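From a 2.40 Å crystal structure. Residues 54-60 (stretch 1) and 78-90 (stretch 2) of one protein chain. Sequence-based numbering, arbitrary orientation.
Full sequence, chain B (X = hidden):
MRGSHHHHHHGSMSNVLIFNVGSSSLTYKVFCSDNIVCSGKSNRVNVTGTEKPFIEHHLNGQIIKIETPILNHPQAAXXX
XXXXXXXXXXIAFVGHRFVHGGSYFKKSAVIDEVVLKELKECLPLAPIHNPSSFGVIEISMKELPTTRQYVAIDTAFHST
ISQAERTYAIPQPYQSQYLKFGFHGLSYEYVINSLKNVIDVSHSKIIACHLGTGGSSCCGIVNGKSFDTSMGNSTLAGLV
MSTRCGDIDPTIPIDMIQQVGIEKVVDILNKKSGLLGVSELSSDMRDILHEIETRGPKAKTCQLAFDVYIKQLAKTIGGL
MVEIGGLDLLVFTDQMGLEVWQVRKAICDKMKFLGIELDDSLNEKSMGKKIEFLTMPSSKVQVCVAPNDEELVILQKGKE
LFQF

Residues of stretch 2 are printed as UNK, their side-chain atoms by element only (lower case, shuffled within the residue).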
# COMPACT_ATOMS: atom_id res chain seq x y z
N PHE B 54 33.00 30.76 4.58
CA PHE B 54 32.47 31.87 5.37
C PHE B 54 30.97 31.74 5.61
O PHE B 54 30.28 31.01 4.91
CB PHE B 54 32.76 33.20 4.66
CG PHE B 54 32.12 33.31 3.31
CD1 PHE B 54 32.71 32.75 2.19
CD2 PHE B 54 30.91 33.98 3.15
CE1 PHE B 54 32.13 32.85 0.94
CE2 PHE B 54 30.32 34.09 1.90
CZ PHE B 54 30.93 33.52 0.80
N ILE B 55 30.49 32.46 6.61
CA ILE B 55 29.05 32.64 6.80
C ILE B 55 28.62 33.88 6.04
O ILE B 55 29.20 34.95 6.21
CB ILE B 55 28.67 32.79 8.28
CG1 ILE B 55 29.23 31.62 9.10
CG2 ILE B 55 27.16 32.88 8.44
CD1 ILE B 55 28.91 31.69 10.57
N GLU B 56 27.62 33.74 5.17
CA GLU B 56 27.10 34.88 4.44
C GLU B 56 25.85 35.41 5.12
O GLU B 56 24.84 34.71 5.22
CB GLU B 56 26.80 34.51 2.99
CG GLU B 56 26.18 35.64 2.17
CD GLU B 56 26.23 35.38 0.68
OE1 GLU B 56 26.85 34.37 0.27
OE2 GLU B 56 25.66 36.18 -0.09
N HIS B 57 25.91 36.65 5.60
CA HIS B 57 24.76 37.26 6.24
C HIS B 57 24.06 38.26 5.33
O HIS B 57 24.71 39.09 4.68
CB HIS B 57 25.17 37.93 7.55
CG HIS B 57 25.62 36.97 8.61
ND1 HIS B 57 24.75 36.25 9.38
CD2 HIS B 57 26.87 36.62 9.02
CE1 HIS B 57 25.42 35.50 10.23
NE2 HIS B 57 26.71 35.70 10.03
N HIS B 58 22.74 38.16 5.26
CA HIS B 58 21.92 39.14 4.55
C HIS B 58 21.15 39.95 5.58
O HIS B 58 20.29 39.42 6.29
CB HIS B 58 20.99 38.45 3.54
CG HIS B 58 21.72 37.80 2.40
ND1 HIS B 58 21.07 37.11 1.39
CD2 HIS B 58 23.04 37.74 2.11
CE1 HIS B 58 21.96 36.66 0.53
NE2 HIS B 58 23.16 37.03 0.94
N LEU B 59 21.48 41.23 5.67
CA LEU B 59 20.95 42.11 6.71
C LEU B 59 20.58 43.47 6.13
O LEU B 59 21.45 44.20 5.66
CB LEU B 59 21.97 42.27 7.83
CG LEU B 59 21.69 43.30 8.93
CD1 LEU B 59 20.37 43.00 9.62
CD2 LEU B 59 22.84 43.35 9.93
N ASN B 60 19.29 43.78 6.17
CA ASN B 60 18.76 45.03 5.64
C ASN B 60 19.26 45.30 4.22
O ASN B 60 18.68 44.82 3.25
CB ASN B 60 19.14 46.21 6.55
CG ASN B 60 18.39 47.48 6.20
OD1 ASN B 60 17.25 47.43 5.73
ND2 ASN B 60 19.02 48.62 6.44
N UNK B 78 26.22 29.11 17.26
CA UNK B 78 26.83 30.04 18.21
C UNK B 78 27.31 31.32 17.53
O UNK B 78 27.02 32.43 17.98
c UNK B 78 28.89 30.33 19.72
c UNK B 78 29.44 29.67 20.98
c UNK B 78 28.00 29.37 18.93
n UNK B 78 30.38 30.17 23.24
c UNK B 78 30.17 30.68 21.85
N UNK B 79 28.05 31.16 16.43
CA UNK B 79 28.60 32.31 15.71
C UNK B 79 27.50 33.15 15.06
O UNK B 79 27.64 34.36 14.91
c UNK B 79 31.10 31.77 15.12
c UNK B 79 31.25 31.06 16.46
c UNK B 79 29.63 31.84 14.67
c UNK B 79 31.96 31.09 14.07
N UNK B 80 26.40 32.50 14.67
CA UNK B 80 25.24 33.20 14.14
C UNK B 80 24.61 34.08 15.22
O UNK B 80 24.35 35.27 15.00
c UNK B 80 22.84 32.91 13.39
c UNK B 80 24.19 32.22 13.58
c UNK B 80 24.66 31.63 12.25
c UNK B 80 23.79 30.49 11.74
N UNK B 81 24.36 33.49 16.38
CA UNK B 81 23.81 34.18 17.53
C UNK B 81 24.70 35.36 17.95
O UNK B 81 24.22 36.44 18.29
c UNK B 81 22.53 32.18 18.41
c UNK B 81 23.31 33.96 20.01
c UNK B 81 22.44 31.05 19.42
c UNK B 81 23.63 33.21 18.73
N UNK B 82 26.01 35.13 17.90
CA UNK B 82 26.99 36.17 18.21
C UNK B 82 26.91 37.34 17.23
O UNK B 82 26.99 38.50 17.62
c UNK B 82 28.40 35.58 18.24
c UNK B 82 30.86 35.95 18.61
o UNK B 82 30.94 34.97 19.34
c UNK B 82 29.52 36.60 18.32
n UNK B 82 31.92 36.50 18.02
N UNK B 83 26.76 37.02 15.94
CA UNK B 83 26.65 38.04 14.90
C UNK B 83 25.44 38.94 15.12
O UNK B 83 25.52 40.15 14.94
c UNK B 83 26.14 38.33 12.42
c UNK B 83 27.07 39.13 11.77
c UNK B 83 26.56 37.39 13.52
c UNK B 83 24.81 38.40 12.02
c UNK B 83 25.35 40.06 10.37
c UNK B 83 26.68 39.99 10.76
c UNK B 83 24.41 39.26 11.01
N UNK B 84 24.32 38.33 15.50
CA UNK B 84 23.08 39.07 15.69
C UNK B 84 23.16 40.01 16.89
O UNK B 84 22.61 41.11 16.86
c UNK B 84 21.90 38.10 15.84
c UNK B 84 21.67 37.18 14.64
c UNK B 84 20.70 36.05 14.96
c UNK B 84 21.17 37.98 13.45
N UNK B 85 23.85 39.57 17.94
CA UNK B 85 24.09 40.40 19.11
C UNK B 85 24.95 41.61 18.75
O UNK B 85 24.64 42.74 19.13
c UNK B 85 24.59 37.81 21.99
c UNK B 85 23.65 36.97 22.84
c UNK B 85 23.83 38.63 20.95
n UNK B 85 24.39 36.13 23.83
c UNK B 85 24.76 39.59 20.23
N UNK B 86 26.03 41.36 18.02
CA UNK B 86 26.95 42.42 17.61
C UNK B 86 26.32 43.43 16.66
O UNK B 86 26.77 44.58 16.58
c UNK B 86 29.16 41.17 18.01
o UNK B 86 31.28 40.09 18.12
c UNK B 86 30.38 40.54 17.38
o UNK B 86 30.46 40.51 16.13
c UNK B 86 28.22 41.82 17.00
N UNK B 87 25.28 43.02 15.95
CA UNK B 87 24.57 43.94 15.05
C UNK B 87 23.21 44.38 15.59
O UNK B 87 22.37 44.87 14.83
o UNK B 87 25.96 44.27 12.07
n UNK B 87 26.59 42.37 13.11
c UNK B 87 25.73 43.36 12.87
c UNK B 87 24.43 43.33 13.65
N UNK B 88 23.00 44.20 16.89
CA UNK B 88 21.81 44.71 17.58
C UNK B 88 20.48 44.18 17.04
O UNK B 88 19.49 44.91 16.97
c UNK B 88 24.14 47.40 17.78
c UNK B 88 21.82 46.24 17.61
c UNK B 88 24.30 47.44 19.97
c UNK B 88 23.01 46.83 18.29
n UNK B 88 23.15 46.87 19.66
n UNK B 88 24.91 47.77 18.85
N UNK B 89 20.47 42.90 16.67
CA UNK B 89 19.23 42.19 16.41
C UNK B 89 18.87 41.41 17.68
O UNK B 89 19.44 40.34 17.93
c UNK B 89 19.12 43.07 13.49
c UNK B 89 18.02 40.54 14.92
c UNK B 89 19.94 41.90 13.99
c UNK B 89 19.37 41.20 15.23
N UNK B 90 17.95 41.94 18.47
CA UNK B 90 17.53 41.27 19.70
C UNK B 90 16.51 40.18 19.38
O UNK B 90 15.68 40.34 18.49
o UNK B 90 15.65 42.66 20.34
c UNK B 90 16.95 42.27 20.71

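Position 78 opens the visible part of the helix with four carbons in a row ending in nitrogen, a chain out of reach of stretch 1: Lys78.

Position 79 carries four carbons forked at the second. Its CB lies 4.2 Å from CD1 of Ile55, an apolar contact, although the CA-to-CB bond points sideways. This is Leu79.

Position 80 also has four carbons, but the fork comes at the first, with one arm two carbons long, and it touches CE1 of His57, which makes it Ile80. Its CA is 8.3 Å from the CA of Ile55, and its CG1 sits 4.4 Å from CE1 of His57, oblique to that ring.

Position 81 repeats the same four-carbon pattern, forked at the first; it is buried but out of reach of stretch 1: Ile81. Position 82 has three carbons, the third bearing one oxygen and one nitrogen, and is exposed and remote from the strand: Gln82.

Position 83 shows one carbon and then a ring of six carbons, lying flat against the imidazole of His57. That is Phe83. The ring centroids are 3.6 Å apart with planes at 8°, a face-to-face stack, and Phe83 CD2 comes within 3.4 Å of His57 ND1. The CZ atom of Phe83 also meets CD2 of Leu59 at 4.2 Å.

Position 84 has four carbons forked at the second. Its CA-to-CB bond points sideways and its end comes nearer, but it makes no contact with stretch 1: Leu84. Position 85, four carbons in a row ending in nitrogen, is exposed and far off: Lys85. Position 86, three carbons with two oxygens on the third, is likewise exposed: Glu86.

Position 87 has two carbons, the second carrying one oxygen and one nitrogen, and is the first residue to leave helical geometry; its oxygen lies near CD2 of Leu59. Asn87 sends its ND2 back to the carbonyl O of Phe83, a 3.1 Å hydrogen bond, while its OD1 rests 3.9 Å from CD2 of Leu59.

Position 88 has one carbon and a five-membered ring of three carbons and two nitrogens, turned out of reach with a positive phi of 60°: His88. Position 89 has four carbons forked at the first, one arm longer, and touches CD1 of Leu59: Ile89, whose CD1 packs 4.1 Å from CD1 of Leu59. Its backbone N bonds to the O of Leu84 at 2.8 Å. Position 90, one carbon and one oxygen, is exposed and distant: Ser90.

The rule of this contact is alternation met by helical repeat. Ile55, His57 and Leu59 point toward the helix, every second residue of the strand, while Leu79, Ile80 and Phe83 supply the helix side, and Asn87 and Ile89 continue it beyond the helix end. The axes cross at -41°, 10.8 Å apart at closest approach. No hydrogen bond links the stretches; stacking and apolar packing bury 364 Å², and His57 ND1 is hydrogen-bonded elsewhere in the structure, so the nitrogen is satisfied while the ring stacks on Phe83.

Stretch 2, residues 78-90: KLIIQFLKENHIS
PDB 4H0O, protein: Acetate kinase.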